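PDB 5DLL: aminopeptidase N from Francisella tularensis subsp. tularensis, which releases N-terminal amino acids, preferably alanine, from peptides as a zinc metallopeptidase of the M1 family, and is probably involved in breaking down intracellular peptides. Local coordinates for residues A52-R57 and V98-V103; L72-K75 and H80-P83; P195-A200 and R319-D324. All blocks are in the same frame, centred on the assembly; numbering follows the deposited sequence.

Contacts 1 and 2 belong to the large, mostly antiparallel sheet of the N-terminal domain. Contact 1 fastens the end of one strand and the turn after it to the start of strand 101-110, and contact 2 adds the short strand 79-80 to the neighbouring strand 70-76. Their centres lie about 20 Å apart. A sodium ion lies about 8 Å from the S73 side chain in contact 2. Contact 3 comes later in the chain and joins the N-terminal domain to the catalytic one, about 21 Å from contact 1 and about 29 Å from contact 2 between centres. It lies nearest the active site: the side chain of Y197 is about 9 Å from the zinc ion.

Contact 1. Residues A52-R57 and V98-V103; sequences ANRENR and VPEKFV
The guanidinium of R54 meets the carboxylate of E100 with its edge: OE1 of E100 lies near the guanidinium plane, 3.2 Å from NH2 of R54, and the two flat groups are turned 34° apart. The hydrogen bond within this salt bridge is bent, at 138°. R54 gets there by folding, since bends at chi2 and chi3 carry its end across to E100, which it crosses at about a right angle. The methyl of A52 sits over the centre of one face of the R57 guanidinium, and E100 OE2 stays 4.3 Å from NH2 of R57, an attraction looser than a salt bridge. Alanine suits this place because its methyl is small enough to lie over that flat group, with CB of A52 also 3.8 Å from E100 OE1. R57 also makes a cation-pi contact with Y26.

Between the backbones, A52 N donates a nearly straight bond (171°) to E100 O, 2.8 Å away. Beyond A52 the chain folds into a type I turn from N53 to N56, and N53 OD1 accepts a weak bond from E55 N. A surface salt bridge beside a single backbone bond thus marks the end of an antiparallel strand pair, 42-52 with 101-110, in the sheet of the M1 N-terminal domain.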
loop_
_atom_site.group_PDB
_atom_site.type_symbol
_atom_site.label_atom_id
_atom_site.label_comp_id
_atom_site.label_asym_id
_atom_site.label_seq_id
_atom_site.Cartn_x
_atom_site.Cartn_y
_atom_site.Cartn_z
ATOM N N ALA A 52 -1.745 35.785 16.956
ATOM C CA ALA A 52 -0.429 35.501 17.521
ATOM C C ALA A 52 -0.470 34.225 18.353
ATOM O O ALA A 52 -1.378 34.050 19.165
ATOM C CB ALA A 52 0.033 36.674 18.373
ATOM N N ASN A 53 0.508 33.342 18.145
ATOM C CA ASN A 53 0.564 32.052 18.838
ATOM C C ASN A 53 1.294 32.149 20.177
ATOM O O ASN A 53 2.494 32.389 20.214
ATOM C CB ASN A 53 1.257 31.008 17.954
ATOM C CG ASN A 53 1.256 29.615 18.569
ATOM O OD1 ASN A 53 0.547 29.347 19.538
ATOM N ND2 ASN A 53 2.056 28.720 18.003
ATOM N N ARG A 54 0.573 31.918 21.270
ATOM C CA ARG A 54 1.143 32.032 22.617
ATOM C C ARG A 54 2.387 31.151 22.823
ATOM O O ARG A 54 3.297 31.520 23.568
ATOM C CB ARG A 54 0.071 31.702 23.672
ATOM C CG ARG A 54 0.410 32.097 25.108
ATOM C CD ARG A 54 0.920 33.529 25.235
ATOM N NE ARG A 54 0.162 34.470 24.406
ATOM C CZ ARG A 54 0.572 35.695 24.074
ATOM N NH1 ARG A 54 1.741 36.168 24.500
ATOM N NH2 ARG A 54 -0.197 36.458 23.307
ATOM N N GLU A 55 2.427 30.003 22.146
ATOM C CA GLU A 55 3.538 29.054 22.270
ATOM C C GLU A 55 4.834 29.497 21.567
ATOM O O GLU A 55 5.877 28.855 21.733
ATOM C CB GLU A 55 3.107 27.678 21.746
ATOM C CG GLU A 55 1.987 27.036 22.555
ATOM C CD GLU A 55 1.551 25.683 22.013
ATOM O OE1 GLU A 55 2.114 25.224 20.992
ATOM O OE2 GLU A 55 0.636 25.074 22.612
ATOM N N ASN A 56 4.769 30.571 20.779
ATOM C CA ASN A 56 5.954 31.149 20.133
ATOM C C ASN A 56 5.776 32.647 19.859
ATOM O O ASN A 56 5.101 33.025 18.904
ATOM C CB ASN A 56 6.262 30.394 18.834
ATOM C CG ASN A 56 7.465 30.952 18.093
ATOM O OD1 ASN A 56 8.152 31.849 18.574
ATOM N ND2 ASN A 56 7.728 30.412 16.914
ATOM N N ARG A 57 6.386 33.489 20.698
ATOM C CA ARG A 57 6.279 34.948 20.568
ATOM C C ARG A 57 7.648 35.639 20.578
ATOM O O ARG A 57 7.790 36.738 21.118
ATOM C CB ARG A 57 5.419 35.524 21.703
ATOM C CG ARG A 57 4.008 34.965 21.811
ATOM C CD ARG A 57 3.166 35.179 20.558
ATOM N NE ARG A 57 3.423 36.451 19.882
ATOM C CZ ARG A 57 3.813 36.590 18.613
ATOM N NH1 ARG A 57 4.002 35.538 17.822
ATOM N NH2 ARG A 57 4.010 37.808 18.121
ATOM N N VAL A 98 3.468 42.948 12.938
ATOM C CA VAL A 98 2.039 42.697 12.778
ATOM C C VAL A 98 1.376 42.677 14.155
ATOM O O VAL A 98 2.055 42.436 15.155
ATOM C CB VAL A 98 1.753 41.370 12.035
ATOM C CG1 VAL A 98 2.473 41.336 10.695
ATOM C CG2 VAL A 98 2.134 40.158 12.879
ATOM N N PRO A 99 0.053 42.931 14.215
ATOM C CA PRO A 99 -0.671 42.908 15.496
ATOM C C PRO A 99 -0.915 41.509 16.081
ATOM O O PRO A 99 -0.667 40.495 15.418
ATOM C CB PRO A 99 -2.020 43.574 15.164
ATOM C CG PRO A 99 -1.874 44.163 13.801
ATOM C CD PRO A 99 -0.814 43.370 13.107
ATOM N N GLU A 100 -1.419 41.479 17.314
ATOM C CA GLU A 100 -1.736 40.231 18.015
ATOM C C GLU A 100 -2.899 39.484 17.361
ATOM O O GLU A 100 -2.998 38.260 17.466
ATOM C CB GLU A 100 -2.092 40.516 19.482
ATOM C CG GLU A 100 -0.955 41.081 20.327
ATOM C CD GLU A 100 0.069 40.033 20.723
ATOM O OE1 GLU A 100 -0.322 39.009 21.317
ATOM O OE2 GLU A 100 1.271 40.242 20.450
ATOM N N LYS A 101 -3.787 40.230 16.708
ATOM C CA LYS A 101 -4.975 39.662 16.078
ATOM C C LYS A 101 -5.377 40.552 14.906
ATOM O O LYS A 101 -5.567 41.758 15.080
ATOM C CB LYS A 101 -6.110 39.574 17.102
ATOM C CG LYS A 101 -7.142 38.491 16.830
ATOM C CD LYS A 101 -8.038 38.278 18.046
ATOM C CE LYS A 101 -8.970 37.087 17.876
ATOM N NZ LYS A 101 -9.972 37.290 16.792
ATOM N N PHE A 102 -5.491 39.964 13.716
ATOM C CA PHE A 102 -5.783 40.739 12.503
ATOM C C PHE A 102 -6.319 39.892 11.346
ATOM O O PHE A 102 -6.226 38.664 11.354
ATOM C CB PHE A 102 -4.529 41.497 12.043
ATOM C CG PHE A 102 -3.381 40.601 11.641
ATOM C CD1 PHE A 102 -2.546 40.042 12.600
ATOM C CD2 PHE A 102 -3.125 40.330 10.302
ATOM C CE1 PHE A 102 -1.489 39.224 12.238
ATOM C CE2 PHE A 102 -2.063 39.516 9.933
ATOM C CZ PHE A 102 -1.248 38.961 10.904
ATOM N N VAL A 103 -6.876 40.578 10.353
ATOM C CA VAL A 103 -7.315 39.949 9.112
ATOM C C VAL A 103 -6.424 40.440 7.967
ATOM O O VAL A 103 -6.177 41.642 7.830
ATOM C CB VAL A 103 -8.820 40.196 8.814
ATOM C CG1 VAL A 103 -9.236 41.630 9.110
ATOM C CG2 VAL A 103 -9.160 39.825 7.377
#

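Contact 2. Residues L72-K75 and H80-P83; sequences LSIK and HLSP
A CH-pi contact leads here: the aliphatic chain of K75 lies over one face of the H80 imidazole. CD of K75 stands 3.6 Å from the centroid of the H80 ring, only 19° off the ring normal, and somewhat offset toward the rim. With CG anti to the carbonyl carbon (chi1 -48°) and chi2 extended, CG and CD of the lysine are laid over the ring; the bend at chi3 then redirects the end of the chain. The pairing suits both residues at a surface, because the methylenes cover the flat ring; K75 NZ remains 4.7 Å from H80 NE2. S73 OG comes within 3.9 Å of H80 CE1, a contact of van der Waals kind.

A second, apolar contact is made by I74 and L81. CD1 of I74 and CD1 of L81 touch at 4.0 Å, with I74 CG1 equally near, and F86 packs against both side chains. I74 is buried, as its branched hydrocarbon side chain suits.

One backbone hydrogen bond joins the segments, from L81 N to I74 O at 3.2 Å and nearly straight at 168°. K75 and H80 form an antiparallel non-hydrogen-bonded pair with both side chains on the same face of the sheet, which is what brings lysine and ring together. On its other edge strand 70-76 pairs with strand 101-110, where L72 and S73 both face V107 in a classic bulge. The whole is a tight beta hairpin, strands 70-76 and 79-80, on the N-terminal domain sheet.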
loop_
_atom_site.group_PDB
_atom_site.type_symbol
_atom_site.label_atom_id
_atom_site.label_comp_id
_atom_site.label_asym_id
_atom_site.label_seq_id
_atom_site.Cartn_x
_atom_site.Cartn_y
_atom_site.Cartn_z
ATOM N N LEU A 72 -1.524 41.032 -6.744
ATOM C CA LEU A 72 -2.224 42.213 -7.248
ATOM C C LEU A 72 -2.650 43.171 -6.141
ATOM O O LEU A 72 -2.885 44.349 -6.403
ATOM C CB LEU A 72 -3.466 41.799 -8.041
ATOM C CG LEU A 72 -3.247 40.791 -9.166
ATOM C CD1 LEU A 72 -4.565 40.479 -9.855
ATOM C CD2 LEU A 72 -2.223 41.318 -10.160
ATOM N N SER A 73 -2.774 42.673 -4.915
ATOM C CA SER A 73 -3.291 43.488 -3.816
ATOM C C SER A 73 -3.030 42.848 -2.462
ATOM O O SER A 73 -2.989 41.623 -2.341
ATOM C CB SER A 73 -4.798 43.723 -3.978
ATOM O OG SER A 73 -5.331 44.390 -2.846
ATOM N N ILE A 74 -2.867 43.693 -1.449
ATOM C CA ILE A 74 -2.640 43.243 -0.081
ATOM C C ILE A 74 -3.106 44.311 0.909
ATOM O O ILE A 74 -2.716 45.480 0.810
ATOM C CB ILE A 74 -1.158 42.874 0.164
ATOM C CG1 ILE A 74 -0.949 42.393 1.601
ATOM C CG2 ILE A 74 -0.231 44.045 -0.141
ATOM C CD1 ILE A 74 0.404 41.755 1.832
ATOM N N LYS A 75 -3.956 43.898 1.848
ATOM C CA LYS A 75 -4.483 44.788 2.880
ATOM C C LYS A 75 -4.463 44.083 4.228
ATOM O O LYS A 75 -4.806 42.908 4.318
ATOM C CB LYS A 75 -5.918 45.208 2.550
ATOM C CG LYS A 75 -6.119 45.683 1.121
ATOM C CD LYS A 75 -7.443 46.411 0.952
ATOM C CE LYS A 75 -8.631 45.481 1.126
ATOM N NZ LYS A 75 -9.899 46.148 0.722
ATOM N N HIS A 80 -4.762 49.130 3.076
ATOM C CA HIS A 80 -3.686 48.709 2.164
ATOM C C HIS A 80 -2.306 48.799 2.805
ATOM O O HIS A 80 -2.054 49.669 3.639
ATOM C CB HIS A 80 -3.690 49.554 0.886
ATOM C CG HIS A 80 -4.738 49.150 -0.103
ATOM N ND1 HIS A 80 -4.479 48.295 -1.152
ATOM C CD2 HIS A 80 -6.046 49.484 -0.201
ATOM C CE1 HIS A 80 -5.583 48.116 -1.854
ATOM N NE2 HIS A 80 -6.548 48.828 -1.299
ATOM N N LEU A 81 -1.417 47.890 2.411
ATOM C CA LEU A 81 -0.017 47.959 2.817
ATOM C C LEU A 81 0.821 48.559 1.698
ATOM O O LEU A 81 0.658 48.206 0.526
ATOM C CB LEU A 81 0.525 46.574 3.167
ATOM C CG LEU A 81 -0.048 45.889 4.405
ATOM C CD1 LEU A 81 0.647 44.553 4.613
ATOM C CD2 LEU A 81 0.098 46.764 5.641
ATOM N N SER A 82 1.712 49.471 2.070
ATOM C CA SER A 82 2.641 50.084 1.128
ATOM C C SER A 82 3.810 49.131 0.875
ATOM O O SER A 82 4.098 48.281 1.717
ATOM C CB SER A 82 3.164 51.406 1.694
ATOM O OG SER A 82 3.729 51.223 2.985
ATOM N N PRO A 83 4.492 49.270 -0.280
ATOM C CA PRO A 83 5.692 48.476 -0.583
ATOM C C PRO A 83 6.757 48.449 0.525
ATOM O O PRO A 83 7.513 47.483 0.617
ATOM C CB PRO A 83 6.251 49.162 -1.831
ATOM C CG PRO A 83 5.051 49.717 -2.515
ATOM C CD PRO A 83 4.064 50.079 -1.438
#

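Contact 3. Residues P195-A200 and R319-D324; sequences PCYLFA and RVTCRD
A buried contact between domains joins the N-terminal domain, through residues 195-200, to the thermolysin-like catalytic domain of this M1 peptidase, and a single hydroxyl pair carries its polar part. Y197 belongs to a short 3-10 segment (196-198) after strand 193-195, while T321 lies on strand 321-322, which pairs in parallel with strand 427-428 and precedes helix 328-346. That helix bears E332, which binds zinc together with H309 and H313, the histidines of the HExxH motif.

Y197 OH and T321 OG1 are 2.8 Å apart in a hydrogen bond that either hydroxyl could donate. OG1 approaches at the edge of the tyrosine ring, near its plane, and the two side chains run antiparallel alongside one another. With chi1 at 79°, CG of Y197 sits between its backbone N and carbonyl carbon, and from there the long ring spans the gap to the threonine. Tyrosine suits the place, having a broad apolar ring for a buried interface and a hydroxyl at its far end; W325 adds an edge-to-face contact with that ring.

P195 supplies the apolar side. Its CG touches T321 OG1 at 3.7 Å and T321 CG2 at 3.9 Å, the CG corner of the proline ring meeting the end of the T321 side chain, and M150 packs against both residues. T321 thus serves twice, with a hydroxyl for the tyrosine and a methyl for the proline, and G317 O gives OG1 a further, weak partner.

The Y197 side chain is about 6 Å from that of H313, so this interface lies close beside the metal site; Y197 is not among its ligands. Just past T321, the sequence neighbours R323 and D324 form a salt bridge: R323 presents NE and NH2 together to OD2 of D324, at 3.0 and 2.8 Å.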
loop_
_atom_site.group_PDB
_atom_site.type_symbol
_atom_site.label_atom_id
_atom_site.label_comp_id
_atom_site.label_asym_id
_atom_site.label_seq_id
_atom_site.Cartn_x
_atom_site.Cartn_y
_atom_site.Cartn_z
ATOM N N PRO A 195 -5.522 21.313 8.074
ATOM C CA PRO A 195 -4.348 21.876 7.411
ATOM C C PRO A 195 -4.592 22.021 5.906
ATOM O O PRO A 195 -5.435 21.324 5.347
ATOM C CB PRO A 195 -3.250 20.854 7.707
ATOM C CG PRO A 195 -3.969 19.565 7.902
ATOM C CD PRO A 195 -5.324 19.898 8.454
ATOM N N CYS A 196 -3.861 22.918 5.256
ATOM C CA CYS A 196 -4.130 23.238 3.857
ATOM C C CYS A 196 -3.832 22.101 2.871
ATOM O O CYS A 196 -4.379 22.103 1.771
ATOM C CB CYS A 196 -3.386 24.514 3.438
ATOM S SG CYS A 196 -1.604 24.523 3.742
ATOM N N TYR A 197 -2.999 21.128 3.248
ATOM C CA TYR A 197 -2.659 20.025 2.337
ATOM C C TYR A 197 -3.874 19.153 1.998
ATOM O O TYR A 197 -3.850 18.391 1.023
ATOM C CB TYR A 197 -1.498 19.176 2.888
ATOM C CG TYR A 197 -1.860 18.166 3.963
ATOM C CD1 TYR A 197 -2.362 16.910 3.624
ATOM C CD2 TYR A 197 -1.673 18.453 5.314
ATOM C CE1 TYR A 197 -2.690 15.975 4.600
ATOM C CE2 TYR A 197 -1.995 17.524 6.297
ATOM C CZ TYR A 197 -2.507 16.286 5.935
ATOM O OH TYR A 197 -2.837 15.358 6.899
ATOM N N LEU A 198 -4.930 19.280 2.799
ATOM C CA LEU A 198 -6.205 18.601 2.555
ATOM C C LEU A 198 -7.218 19.467 1.822
ATOM O O LEU A 198 -8.366 19.052 1.633
ATOM C CB LEU A 198 -6.824 18.164 3.878
ATOM C CG LEU A 198 -5.961 17.207 4.680
ATOM C CD1 LEU A 198 -6.516 17.118 6.083
ATOM C CD2 LEU A 198 -5.900 15.844 4.008
ATOM N N PHE A 199 -6.816 20.666 1.421
ATOM C CA PHE A 199 -7.690 21.512 0.630
ATOM C C PHE A 199 -7.763 20.950 -0.789
ATOM O O PHE A 199 -6.748 20.505 -1.340
ATOM C CB PHE A 199 -7.205 22.967 0.600
ATOM C CG PHE A 199 -7.906 23.798 -0.429
ATOM C CD1 PHE A 199 -7.429 23.855 -1.733
ATOM C CD2 PHE A 199 -9.069 24.474 -0.115
ATOM C CE1 PHE A 199 -8.092 24.587 -2.699
ATOM C CE2 PHE A 199 -9.737 25.212 -1.079
ATOM C CZ PHE A 199 -9.249 25.270 -2.370
ATOM N N ALA A 200 -8.962 20.972 -1.370
ATOM C CA ALA A 200 -9.148 20.588 -2.769
ATOM C C ALA A 200 -10.223 21.414 -3.469
ATOM O O ALA A 200 -11.184 21.885 -2.844
ATOM C CB ALA A 200 -9.473 19.107 -2.877
ATOM N N ARG A 319 -9.174 15.013 10.599
ATOM C CA ARG A 319 -9.774 15.538 11.817
ATOM C C ARG A 319 -8.715 15.721 12.913
ATOM O O ARG A 319 -8.726 16.720 13.627
ATOM C CB ARG A 319 -10.897 14.618 12.273
ATOM C CG ARG A 319 -11.911 15.293 13.162
ATOM C CD ARG A 319 -12.907 16.143 12.395
ATOM N NE ARG A 319 -13.809 16.790 13.344
ATOM C CZ ARG A 319 -14.997 16.325 13.723
ATOM N NH1 ARG A 319 -15.499 15.203 13.220
ATOM N NH2 ARG A 319 -15.704 17.003 14.612
ATOM N N VAL A 320 -7.813 14.750 13.031
ATOM C CA VAL A 320 -6.578 14.895 13.799
ATOM C C VAL A 320 -5.434 14.598 12.845
ATOM O O VAL A 320 -5.381 13.505 12.277
ATOM C CB VAL A 320 -6.503 13.905 14.979
ATOM C CG1 VAL A 320 -5.282 14.197 15.848
ATOM C CG2 VAL A 320 -7.788 13.946 15.798
ATOM N N THR A 321 -4.523 15.560 12.684
ATOM C CA THR A 321 -3.463 15.480 11.671
ATOM C C THR A 321 -2.055 15.351 12.278
ATOM O O THR A 321 -1.892 15.278 13.497
ATOM C CB THR A 321 -3.526 16.695 10.709
ATOM O OG1 THR A 321 -2.765 16.416 9.525
ATOM C CG2 THR A 321 -3.014 17.983 11.370
ATOM N N CYS A 322 -1.046 15.296 11.411
ATOM C CA CYS A 322 0.352 15.281 11.847
ATOM C C CYS A 322 0.862 16.710 12.071
ATOM O O CYS A 322 0.527 17.621 11.318
ATOM C CB CYS A 322 1.240 14.537 10.833
ATOM S SG CYS A 322 1.094 15.058 9.099
ATOM N N ARG A 323 1.666 16.889 13.120
ATOM C CA ARG A 323 2.259 18.186 13.467
ATOM C C ARG A 323 3.313 18.600 12.446
ATOM O O ARG A 323 3.389 19.770 12.053
ATOM C CB ARG A 323 2.898 18.097 14.849
ATOM C CG ARG A 323 3.481 19.396 15.377
ATOM C CD ARG A 323 4.394 19.128 16.560
ATOM N NE ARG A 323 5.654 18.514 16.144
ATOM C CZ ARG A 323 6.664 18.227 16.963
ATOM N NH1 ARG A 323 6.582 18.493 18.266
ATOM N NH2 ARG A 323 7.768 17.670 16.474
ATOM N N ASP A 324 4.132 17.632 12.043
ATOM C CA ASP A 324 5.135 17.823 11.002
ATOM C C ASP A 324 5.215 16.560 10.142
ATOM O O ASP A 324 4.561 15.567 10.444
ATOM C CB ASP A 324 6.491 18.151 11.633
ATOM C CG ASP A 324 6.952 17.088 12.616
ATOM O OD1 ASP A 324 7.119 15.920 12.196
ATOM O OD2 ASP A 324 7.150 17.417 13.806
#